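Local coordinates for protein thermoresistant glucokinase (Janibacter sp. HTCC2649, PDB 4EUN) that probably phosphorylates a sugar acid such as gluconate with ATP, as a P-loop kinase of the gluconokinase family, at residues A[80-91]-A[108-119]. Numbering follows the deposited sequence.
Sequences DEDRWPWLRSLA and CSALKRTYRDVL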
loop_
_atom_site.group_PDB
_atom_site.type_symbol
_atom_site.label_atom_id
_atom_site.label_comp_id
_atom_site.label_asym_id
_atom_site.label_seq_id
_atom_site.Cartn_x
_atom_site.Cartn_y
_atom_site.Cartn_z
ATOM N N ASP A 80 -17.725 -10.416 -12.373
ATOM C CA ASP A 80 -17.854 -9.016 -12.773
ATOM C C ASP A 80 -18.735 -8.274 -11.777
ATOM O O ASP A 80 -18.412 -7.159 -11.373
ATOM C CB ASP A 80 -18.494 -8.890 -14.159
ATOM C CG ASP A 80 -17.554 -9.258 -15.294
ATOM O OD1 ASP A 80 -16.409 -9.671 -15.037
ATOM O OD2 ASP A 80 -17.988 -9.146 -16.461
ATOM N N GLU A 81 -19.853 -8.892 -11.399
ATOM C CA GLU A 81 -20.802 -8.279 -10.471
ATOM C C GLU A 81 -20.161 -7.955 -9.119
ATOM O O GLU A 81 -20.432 -6.898 -8.531
ATOM C CB GLU A 81 -22.025 -9.175 -10.265
ATOM C CG GLU A 81 -23.034 -8.614 -9.274
ATOM C CD GLU A 81 -24.354 -9.357 -9.294
ATOM O OE1 GLU A 81 -24.399 -10.477 -9.845
ATOM O OE2 GLU A 81 -25.348 -8.817 -8.763
ATOM N N ASP A 82 -19.313 -8.858 -8.631
ATOM C CA ASP A 82 -18.620 -8.641 -7.359
ATOM C C ASP A 82 -17.695 -7.449 -7.457
ATOM O O ASP A 82 -17.465 -6.744 -6.468
ATOM C CB ASP A 82 -17.777 -9.862 -6.980
ATOM C CG ASP A 82 -18.610 -11.093 -6.702
ATOM O OD1 ASP A 82 -19.741 -10.954 -6.184
ATOM O OD2 ASP A 82 -18.130 -12.205 -7.011
ATOM N N ARG A 83 -17.153 -7.232 -8.651
ATOM C CA ARG A 83 -16.077 -6.261 -8.821
ATOM C C ARG A 83 -16.520 -4.846 -9.165
ATOM O O ARG A 83 -15.761 -3.904 -8.915
ATOM C CB ARG A 83 -15.060 -6.740 -9.867
ATOM C CG ARG A 83 -14.245 -7.957 -9.438
ATOM C CD ARG A 83 -13.327 -8.422 -10.551
ATOM N NE ARG A 83 -12.533 -9.594 -10.173
ATOM C CZ ARG A 83 -12.484 -10.731 -10.861
ATOM N NH1 ARG A 83 -13.192 -10.877 -11.970
ATOM N NH2 ARG A 83 -11.732 -11.735 -10.429
ATOM N N TRP A 84 -17.712 -4.679 -9.739
ATOM C CA TRP A 84 -18.142 -3.340 -10.156
ATOM C C TRP A 84 -18.107 -2.290 -9.031
ATOM O O TRP A 84 -17.567 -1.204 -9.243
ATOM C CB TRP A 84 -19.515 -3.326 -10.861
ATOM C CG TRP A 84 -19.633 -4.149 -12.123
ATOM C CD1 TRP A 84 -20.605 -5.071 -12.400
ATOM C CD2 TRP A 84 -18.780 -4.111 -13.283
ATOM N NE1 TRP A 84 -20.409 -5.611 -13.648
ATOM C CE2 TRP A 84 -19.295 -5.040 -14.211
ATOM C CE3 TRP A 84 -17.630 -3.390 -13.623
ATOM C CZ2 TRP A 84 -18.699 -5.267 -15.454
ATOM C CZ3 TRP A 84 -17.048 -3.614 -14.864
ATOM C CH2 TRP A 84 -17.578 -4.541 -15.757
ATOM N N PRO A 85 -18.677 -2.597 -7.840
ATOM C CA PRO A 85 -18.640 -1.558 -6.798
ATOM C C PRO A 85 -17.219 -1.223 -6.360
ATOM O O PRO A 85 -16.944 -0.060 -6.067
ATOM C CB PRO A 85 -19.429 -2.187 -5.641
ATOM C CG PRO A 85 -20.346 -3.178 -6.309
ATOM C CD PRO A 85 -19.519 -3.738 -7.430
ATOM N N TRP A 86 -16.339 -2.220 -6.341
ATOM C CA TRP A 86 -14.931 -2.035 -6.010
ATOM C C TRP A 86 -14.229 -1.123 -7.017
ATOM O O TRP A 86 -13.563 -0.158 -6.642
ATOM C CB TRP A 86 -14.251 -3.407 -5.940
ATOM C CG TRP A 86 -12.746 -3.401 -5.859
ATOM C CD1 TRP A 86 -11.981 -2.886 -4.851
ATOM C CD2 TRP A 86 -11.832 -3.991 -6.794
ATOM N NE1 TRP A 86 -10.654 -3.100 -5.113
ATOM C CE2 TRP A 86 -10.530 -3.776 -6.299
ATOM C CE3 TRP A 86 -11.989 -4.673 -8.006
ATOM C CZ2 TRP A 86 -9.390 -4.220 -6.971
ATOM C CZ3 TRP A 86 -10.858 -5.112 -8.677
ATOM C CH2 TRP A 86 -9.572 -4.881 -8.160
ATOM N N LEU A 87 -14.394 -1.420 -8.298
ATOM C CA LEU A 87 -13.837 -0.597 -9.359
ATOM C C LEU A 87 -14.366 0.839 -9.311
ATOM O O LEU A 87 -13.612 1.790 -9.536
ATOM C CB LEU A 87 -14.145 -1.238 -10.711
ATOM C CG LEU A 87 -13.427 -2.569 -10.892
ATOM C CD1 LEU A 87 -14.091 -3.344 -12.007
ATOM C CD2 LEU A 87 -11.957 -2.359 -11.232
ATOM N N ARG A 88 -15.657 1.000 -9.033
ATOM C CA ARG A 88 -16.220 2.345 -8.924
ATOM C C ARG A 88 -15.638 3.101 -7.737
ATOM O O ARG A 88 -15.441 4.306 -7.820
ATOM C CB ARG A 88 -17.749 2.329 -8.846
ATOM C CG ARG A 88 -18.433 2.125 -10.192
ATOM C CD ARG A 88 -19.940 2.275 -10.051
ATOM N NE ARG A 88 -20.496 1.257 -9.165
ATOM C CZ ARG A 88 -21.162 0.187 -9.584
ATOM N NH1 ARG A 88 -21.630 -0.693 -8.710
ATOM N NH2 ARG A 88 -21.369 0.003 -10.881
ATOM N N SER A 89 -15.362 2.406 -6.642
ATOM C CA SER A 89 -14.793 3.102 -5.480
ATOM C C SER A 89 -13.363 3.539 -5.774
ATOM O O SER A 89 -12.928 4.608 -5.322
ATOM C CB SER A 89 -14.860 2.231 -4.226
ATOM O OG SER A 89 -13.898 1.201 -4.274
ATOM N N LEU A 90 -12.634 2.733 -6.540
ATOM C CA LEU A 90 -11.281 3.098 -6.960
ATOM C C LEU A 90 -11.314 4.312 -7.880
ATOM O O LEU A 90 -10.487 5.231 -7.756
ATOM C CB LEU A 90 -10.594 1.924 -7.669
ATOM C CG LEU A 90 -10.307 0.700 -6.805
ATOM C CD1 LEU A 90 -9.847 -0.441 -7.688
ATOM C CD2 LEU A 90 -9.231 1.039 -5.784
ATOM N N ALA A 91 -12.267 4.326 -8.811
ATOM C CA ALA A 91 -12.416 5.445 -9.729
ATOM C C ALA A 91 -12.764 6.711 -8.956
ATOM O O ALA A 91 -12.206 7.783 -9.210
ATOM C CB ALA A 91 -13.486 5.146 -10.776
ATOM N N CYS A 108 -3.294 -2.982 -8.649
ATOM C CA CYS A 108 -4.501 -3.787 -8.848
ATOM C C CYS A 108 -4.135 -5.200 -9.280
ATOM O O CYS A 108 -3.144 -5.400 -9.980
ATOM C CB CYS A 108 -5.371 -3.204 -9.964
ATOM S SG CYS A 108 -6.164 -1.651 -9.569
ATOM N N SER A 109 -4.962 -6.174 -8.908
ATOM C CA SER A 109 -4.854 -7.519 -9.471
ATOM C C SER A 109 -5.328 -7.508 -10.928
ATOM O O SER A 109 -5.382 -6.454 -11.561
ATOM C CB SER A 109 -5.672 -8.505 -8.643
ATOM O OG SER A 109 -6.957 -7.979 -8.381
ATOM N N ALA A 110 -5.658 -8.682 -11.475
ATOM C CA ALA A 110 -5.984 -8.789 -12.898
ATOM C C ALA A 110 -7.207 -7.960 -13.268
ATOM O O ALA A 110 -8.214 -7.967 -12.556
ATOM C CB ALA A 110 -6.206 -10.223 -13.276
ATOM N N LEU A 111 -7.124 -7.250 -14.387
ATOM C CA LEU A 111 -8.264 -6.482 -14.850
ATOM C C LEU A 111 -8.622 -6.814 -16.290
ATOM O O LEU A 111 -7.742 -6.973 -17.151
ATOM C CB LEU A 111 -7.953 -5.002 -14.792
ATOM C CG LEU A 111 -7.519 -4.440 -13.444
ATOM C CD1 LEU A 111 -7.035 -3.015 -13.639
ATOM C CD2 LEU A 111 -8.677 -4.498 -12.476
ATOM N N LYS A 112 -9.924 -6.901 -16.541
ATOM C CA LYS A 112 -10.458 -6.949 -17.881
ATOM C C LYS A 112 -10.448 -5.549 -18.465
ATOM O O LYS A 112 -10.400 -4.576 -17.723
ATOM C CB LYS A 112 -11.899 -7.446 -17.833
ATOM C CG LYS A 112 -12.062 -8.863 -17.319
ATOM C CD LYS A 112 -13.517 -9.308 -17.499
ATOM C CE LYS A 112 -13.759 -10.696 -16.924
ATOM N NZ LYS A 112 -15.160 -11.143 -17.182
ATOM N N ARG A 113 -10.522 -5.454 -19.792
ATOM C CA ARG A 113 -10.688 -4.162 -20.459
ATOM C C ARG A 113 -11.859 -3.357 -19.906
ATOM O O ARG A 113 -11.714 -2.169 -19.613
ATOM C CB ARG A 113 -10.888 -4.369 -21.964
ATOM C CG ARG A 113 -11.468 -3.149 -22.683
ATOM C CD ARG A 113 -10.408 -2.091 -22.831
ATOM N NE ARG A 113 -10.951 -0.771 -23.153
ATOM C CZ ARG A 113 -10.675 -0.100 -24.265
ATOM N NH1 ARG A 113 -9.868 -0.627 -25.179
ATOM N NH2 ARG A 113 -11.203 1.099 -24.460
ATOM N N THR A 114 -13.019 -3.994 -19.760
ATOM C CA THR A 114 -14.188 -3.311 -19.186
ATOM C C THR A 114 -13.932 -2.765 -17.776
ATOM O O THR A 114 -14.517 -1.748 -17.397
ATOM C CB THR A 114 -15.423 -4.219 -19.131
ATOM O OG1 THR A 114 -15.097 -5.417 -18.417
ATOM C CG2 THR A 114 -15.901 -4.573 -20.531
ATOM N N TYR A 115 -13.099 -3.453 -16.990
ATOM C CA TYR A 115 -12.759 -2.966 -15.652
ATOM C C TYR A 115 -11.942 -1.688 -15.763
ATOM O O TYR A 115 -12.142 -0.742 -14.990
ATOM C CB TYR A 115 -11.929 -3.983 -14.859
ATOM C CG TYR A 115 -12.587 -5.317 -14.588
ATOM C CD1 TYR A 115 -13.907 -5.574 -14.953
ATOM C CD2 TYR A 115 -11.875 -6.330 -13.961
ATOM C CE1 TYR A 115 -14.487 -6.813 -14.705
ATOM C CE2 TYR A 115 -12.445 -7.565 -13.719
ATOM C CZ TYR A 115 -13.751 -7.798 -14.084
ATOM O OH TYR A 115 -14.325 -9.039 -13.830
ATOM N N ARG A 116 -10.993 -1.679 -16.693
ATOM C CA ARG A 116 -10.178 -0.488 -16.910
ATOM C C ARG A 116 -11.032 0.676 -17.398
ATOM O O ARG A 116 -10.755 1.820 -17.050
ATOM C CB ARG A 116 -8.999 -0.789 -17.849
ATOM C CG ARG A 116 -8.092 -1.890 -17.291
ATOM C CD ARG A 116 -6.794 -2.070 -18.070
ATOM N NE ARG A 116 -6.978 -2.562 -19.445
ATOM C CZ ARG A 116 -6.905 -3.836 -19.814
ATOM N NH1 ARG A 116 -6.701 -4.793 -18.921
ATOM N NH2 ARG A 116 -7.056 -4.154 -21.090
ATOM N N ASP A 117 -12.070 0.387 -18.186
ATOM C CA ASP A 117 -13.021 1.432 -18.596
ATOM C C ASP A 117 -13.658 2.116 -17.382
ATOM O O ASP A 117 -13.787 3.348 -17.338
ATOM C CB ASP A 117 -14.131 0.852 -19.486
ATOM C CG ASP A 117 -13.637 0.422 -20.858
ATOM O OD1 ASP A 117 -12.574 0.895 -21.305
ATOM O OD2 ASP A 117 -14.338 -0.387 -21.510
ATOM N N VAL A 118 -14.043 1.325 -16.382
ATOM C CA VAL A 118 -14.639 1.878 -15.167
ATOM C C VAL A 118 -13.643 2.751 -14.393
ATOM O O VAL A 118 -13.986 3.844 -13.941
ATOM C CB VAL A 118 -15.190 0.770 -14.243
ATOM C CG1 VAL A 118 -15.711 1.359 -12.942
ATOM C CG2 VAL A 118 -16.287 -0.009 -14.953
ATOM N N LEU A 119 -12.401 2.286 -14.258
ATOM C CA LEU A 119 -11.360 3.098 -13.617
ATOM C C LEU A 119 -11.213 4.444 -14.328
ATOM O O LEU A 119 -11.053 5.483 -13.681
ATOM C CB LEU A 119 -10.019 2.353 -13.615
ATOM C CG LEU A 119 -9.980 1.066 -12.785
ATOM C CD1 LEU A 119 -8.610 0.404 -12.836
ATOM C CD2 LEU A 119 -10.347 1.359 -11.341
HETATM O O HOH W 1 -16.984 -7.284 -18.380
#
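The phenolic OH of Tyr115 is held between two charged side chains of helix 80-91: it donates to OD1 of Asp80 at an unusually close 2.5 Å, and accepts from NH1 of Arg83 at 2.8 Å. Arg83, its chain straight as far as NE, lays its CD 3.4 Å from Tyr115 CE2, with guanidinium and phenol planes 53° apart. Asp80 OD1 has a second donor, the ammonium NZ of Lys112, 2.9 Å away on the syn side of the carboxylate, which makes a salt bridge. The other oxygen, OD2, accepts a hydrogen bond from a water that also hydrogen-bonds Thr114 OG1. Lys112 is the N-cap residue of helix 113-119, and its CB lies over the centre of one face of the Tyr115 ring.

The rest of the Tyr115 side chain fits as a knob into the hole formed by Asp80, Arg83, Trp84 and Leu87. The phenol turns an edge to the face of the Trp84 six-membered ring in an offset edge-to-face pair, planes at 87°. Leu87 CD1 packs 3.6 Å from Tyr115 CG. Further along, Val118 splits its methyls: CG2 touches Trp84 CZ3, and CG1 packs 3.8 Å from Leu87 CB. Leu119 CD2 reaches Leu90 CB at 3.7 Å, where the helices, inclined at 37°, come together near Ala91.

The contact joins helix 80-99 to the turn and helix that follow strand 104-108, which lies between strands 56-59 and 31-35 in the P-loop kinase core. Trp86, bonded through NE1 to Ala60 O, continues the packing toward Ser109. Two cationic groups beside the linked carboxylate and phenol probably favour an ionised Asp80, while the paired bonds at Tyr115 OH fix where the hydroxyl sits and the packing around the ring sets its orientation.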